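Local coordinates for DisA protein (Sorangium cellulosum, PDB 6CCA) that probably transfers methyl groups to a carbon of the growing polyketide chain, building a gem-dimethyl group on the disorazol assembly line, at residues A[387-392]-A[403-408]. Residues are numbered along the deposited sequence; the frame is centred on the assembly and turned at random.
Sequences VAPLQH and NVILAE
Asn403 reaches across to the backbone of Leu390, where the short edge strand 387-389 gives way to loop. Its CG is anti to its own backbone N (chi1 -151°), which carries the amide over to segment 387-392; ND2 then donates to Leu390 O at 2.8 Å, on a lone pair and nearly in both the amide and the carbonyl plane. Ser372 OG is a second partner of ND2. OD1 turns to the edge of the His392 ring, 3.3 Å from CE1, with the ring and amide planes almost perpendicular, 82° apart; the neighbouring ring atom NE2 is hydrogen-bonded to His200 NE2. Beyond the amide the strands run antiparallel. Leu390 N meets Val404 O almost head-on at 2.9 Å, and Ala388 and Leu406 form a hydrogen-bonded pair, with Ala388 N donating to Leu406 O at 2.7 Å and Leu406 N to Ala388 O at 3.0 Å. On the face of Ala388 and Leu406, Leu390 lies alongside Val404, CD1 to CG1 4.0 Å, both pointing the same way. On the other face, Ile405 CG1 packs 4.0 Å from Pro389 CB, and Val387 CG2 touches Ala407 CB. Helix 372-381 covers this second face through Trp375 and Leu379, whereas helices 34-41 and 196-216 close over the leucines. Strand 402-409 is thus the reversed strand inserted between this edge and strand 330-337, as in the beta6-beta7 hairpin of class I methyltransferases.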
ATOM      1  N   VAL A 387      -0.737 -18.192   8.569  1.00 19.57           N
ATOM      2  CA  VAL A 387      -0.373 -16.897   8.054  1.00 19.81           C
ATOM      3  C   VAL A 387       0.909 -16.986   7.248  1.00 21.16           C
ATOM      4  O   VAL A 387       1.889 -17.479   7.712  1.00 20.14           O
ATOM      5  CB  VAL A 387      -0.302 -15.827   9.125  1.00 21.62           C
ATOM      6  CG1 VAL A 387      -0.017 -14.501   8.482  1.00 19.40           C
ATOM      7  CG2 VAL A 387      -1.591 -15.742   9.888  1.00 22.52           C
ATOM      8  N   ALA A 388       0.834 -16.554   6.003  1.00 17.78           N
ATOM      9  CA  ALA A 388       1.915 -16.716   5.038  1.00 18.78           C
ATOM     10  C   ALA A 388       2.270 -15.462   4.261  1.00 16.89           C
ATOM     11  O   ALA A 388       1.712 -15.202   3.182  1.00 15.47           O
ATOM     12  CB  ALA A 388       1.622 -17.867   4.098  1.00 20.16           C
ATOM     13  N   PRO A 389       3.215 -14.667   4.788  1.00 18.15           N
ATOM     14  CA  PRO A 389       3.847 -13.688   3.965  1.00 16.77           C
ATOM     15  C   PRO A 389       4.683 -14.475   2.987  1.00 21.11           C
ATOM     16  O   PRO A 389       5.444 -15.408   3.407  1.00 19.86           O
ATOM     17  CB  PRO A 389       4.703 -12.891   4.928  1.00 18.99           C
ATOM     18  CG  PRO A 389       4.283 -13.282   6.286  1.00 18.60           C
ATOM     19  CD  PRO A 389       3.725 -14.674   6.157  1.00 17.50           C
ATOM     20  N   LEU A 390       4.526 -14.213   1.716  1.00 16.77           N
ATOM     21  CA  LEU A 390       5.214 -15.038   0.714  1.00 18.22           C
ATOM     22  C   LEU A 390       6.740 -14.766   0.792  1.00 19.36           C
ATOM     23  O   LEU A 390       7.161 -13.735   1.312  1.00 19.55           O
ATOM     24  CB  LEU A 390       4.632 -14.835  -0.647  1.00 19.31           C
ATOM     25  CG  LEU A 390       3.196 -15.333  -0.779  1.00 20.61           C
ATOM     26  CD1 LEU A 390       2.679 -15.010  -2.144  1.00 23.11           C
ATOM     27  CD2 LEU A 390       3.140 -16.843  -0.485  1.00 23.57           C
ATOM     28  N   GLN A 391       7.549 -15.721   0.346  1.00 18.90           N
ATOM     29  CA  GLN A 391       9.007 -15.614   0.508  1.00 19.07           C
ATOM     30  C   GLN A 391       9.590 -15.045  -0.762  1.00 16.81           C
ATOM     31  O   GLN A 391       9.235 -15.469  -1.852  1.00 17.55           O
ATOM     32  CB  GLN A 391       9.606 -17.039   0.762  1.00 22.78           C
ATOM     33  CG  GLN A 391       9.075 -17.675   1.994  1.00 31.62           C
ATOM     34  CD  GLN A 391       9.609 -19.108   2.143  1.00 40.62           C
ATOM     35  OE1 GLN A 391       8.882 -20.120   1.910  1.00 48.53           O
ATOM     36  NE2 GLN A 391      10.900 -19.206   2.480  1.00 43.27           N
ATOM     37  N   HIS A 392      10.506 -14.096  -0.617  1.00 18.14           N
ATOM     38  CA  HIS A 392      11.208 -13.478  -1.727  1.00 17.97           C
ATOM     39  C   HIS A 392      12.662 -13.332  -1.413  1.00 20.33           C
ATOM     40  O   HIS A 392      13.218 -12.230  -1.354  1.00 18.84           O
ATOM     41  CB  HIS A 392      10.593 -12.106  -2.079  1.00 19.32           C
ATOM     42  CG  HIS A 392       9.246 -12.230  -2.700  1.00 17.11           C
ATOM     43  ND1 HIS A 392       8.113 -12.324  -1.934  1.00 18.54           N
ATOM     44  CD2 HIS A 392       8.846 -12.324  -3.977  1.00 18.00           C
ATOM     45  CE1 HIS A 392       7.068 -12.475  -2.726  1.00 18.57           C
ATOM     46  NE2 HIS A 392       7.484 -12.468  -3.968  1.00 17.15           N
ATOM     47  N   ASN A 403       5.107  -7.037  -0.125  1.00 14.08           N
ATOM     48  CA  ASN A 403       4.768  -8.468  -0.081  1.00 14.22           C
ATOM     49  C   ASN A 403       3.289  -8.753  -0.262  1.00 15.63           C
ATOM     50  O   ASN A 403       2.440  -7.827  -0.049  1.00 14.51           O
ATOM     51  CB  ASN A 403       5.324  -9.107   1.200  1.00 15.24           C
ATOM     52  CG  ASN A 403       5.643 -10.602   1.000  1.00 16.24           C
ATOM     53  OD1 ASN A 403       5.516 -11.143  -0.109  1.00 15.57           O
ATOM     54  ND2 ASN A 403       6.050 -11.261   2.084  1.00 17.45           N
ATOM     55  N   VAL A 404       2.980  -9.964  -0.704  1.00 13.83           N
ATOM     56  CA  VAL A 404       1.625 -10.506  -0.580  1.00 15.27           C
ATOM     57  C   VAL A 404       1.589 -11.440   0.655  1.00 16.51           C
ATOM     58  O   VAL A 404       2.508 -12.272   0.886  1.00 17.56           O
ATOM     59  CB  VAL A 404       1.194 -11.176  -1.843  1.00 14.56           C
ATOM     60  CG1 VAL A 404      -0.013 -12.078  -1.628  1.00 15.70           C
ATOM     61  CG2 VAL A 404       0.900 -10.136  -2.914  1.00 16.20           C
ATOM     62  N   ILE A 405       0.564 -11.271   1.455  1.00 15.35           N
ATOM     63  CA  ILE A 405       0.372 -11.973   2.735  1.00 15.36           C
ATOM     64  C   ILE A 405      -0.972 -12.656   2.715  1.00 15.66           C
ATOM     65  O   ILE A 405      -1.966 -12.023   2.423  1.00 15.10           O
ATOM     66  CB  ILE A 405       0.509 -11.060   3.957  1.00 17.59           C
ATOM     67  CG1 ILE A 405       1.856 -10.283   3.907  1.00 19.33           C
ATOM     68  CG2 ILE A 405       0.406 -11.887   5.247  1.00 17.05           C
ATOM     69  CD1 ILE A 405       1.679  -8.827   3.861  1.00 26.03           C
ATOM     70  N   LEU A 406      -0.981 -13.962   2.939  1.00 13.69           N
ATOM     71  CA  LEU A 406      -2.198 -14.794   2.979  1.00 15.03           C
ATOM     72  C   LEU A 406      -2.470 -15.233   4.413  1.00 16.86           C
ATOM     73  O   LEU A 406      -1.536 -15.513   5.163  1.00 16.88           O
ATOM     74  CB  LEU A 406      -2.064 -16.030   2.099  1.00 15.83           C
ATOM     75  CG  LEU A 406      -1.516 -15.776   0.675  1.00 18.17           C
ATOM     76  CD1 LEU A 406      -1.263 -17.075  -0.046  1.00 20.22           C
ATOM     77  CD2 LEU A 406      -2.452 -14.958  -0.111  1.00 19.70           C
ATOM     78  N   ALA A 407      -3.729 -15.247   4.809  1.00 15.06           N
ATOM     79  CA  ALA A 407      -4.079 -15.640   6.169  1.00 16.10           C
ATOM     80  C   ALA A 407      -5.473 -16.311   6.168  1.00 18.46           C
ATOM     81  O   ALA A 407      -6.347 -15.914   5.388  1.00 17.52           O
ATOM     82  CB  ALA A 407      -4.131 -14.424   7.014  1.00 16.88           C
ATOM     83  N   GLU A 408      -5.623 -17.338   7.000  1.00 16.00           N
ATOM     84  CA  GLU A 408      -6.857 -18.147   7.072  1.00 17.17           C
ATOM     85  C   GLU A 408      -7.588 -17.799   8.349  1.00 16.51           C
ATOM     86  O   GLU A 408      -7.045 -17.818   9.481  1.00 16.42           O
ATOM     87  CB  GLU A 408      -6.466 -19.622   7.036  1.00 17.53           C
ATOM     88  CG  GLU A 408      -7.590 -20.629   7.217  1.00 17.10           C
ATOM     89  CD  GLU A 408      -7.025 -22.037   7.145  1.00 17.30           C
ATOM     90  OE1 GLU A 408      -6.762 -22.542   8.224  1.00 21.42           O
ATOM     91  OE2 GLU A 408      -6.875 -22.606   6.016  1.00 17.86           O
TER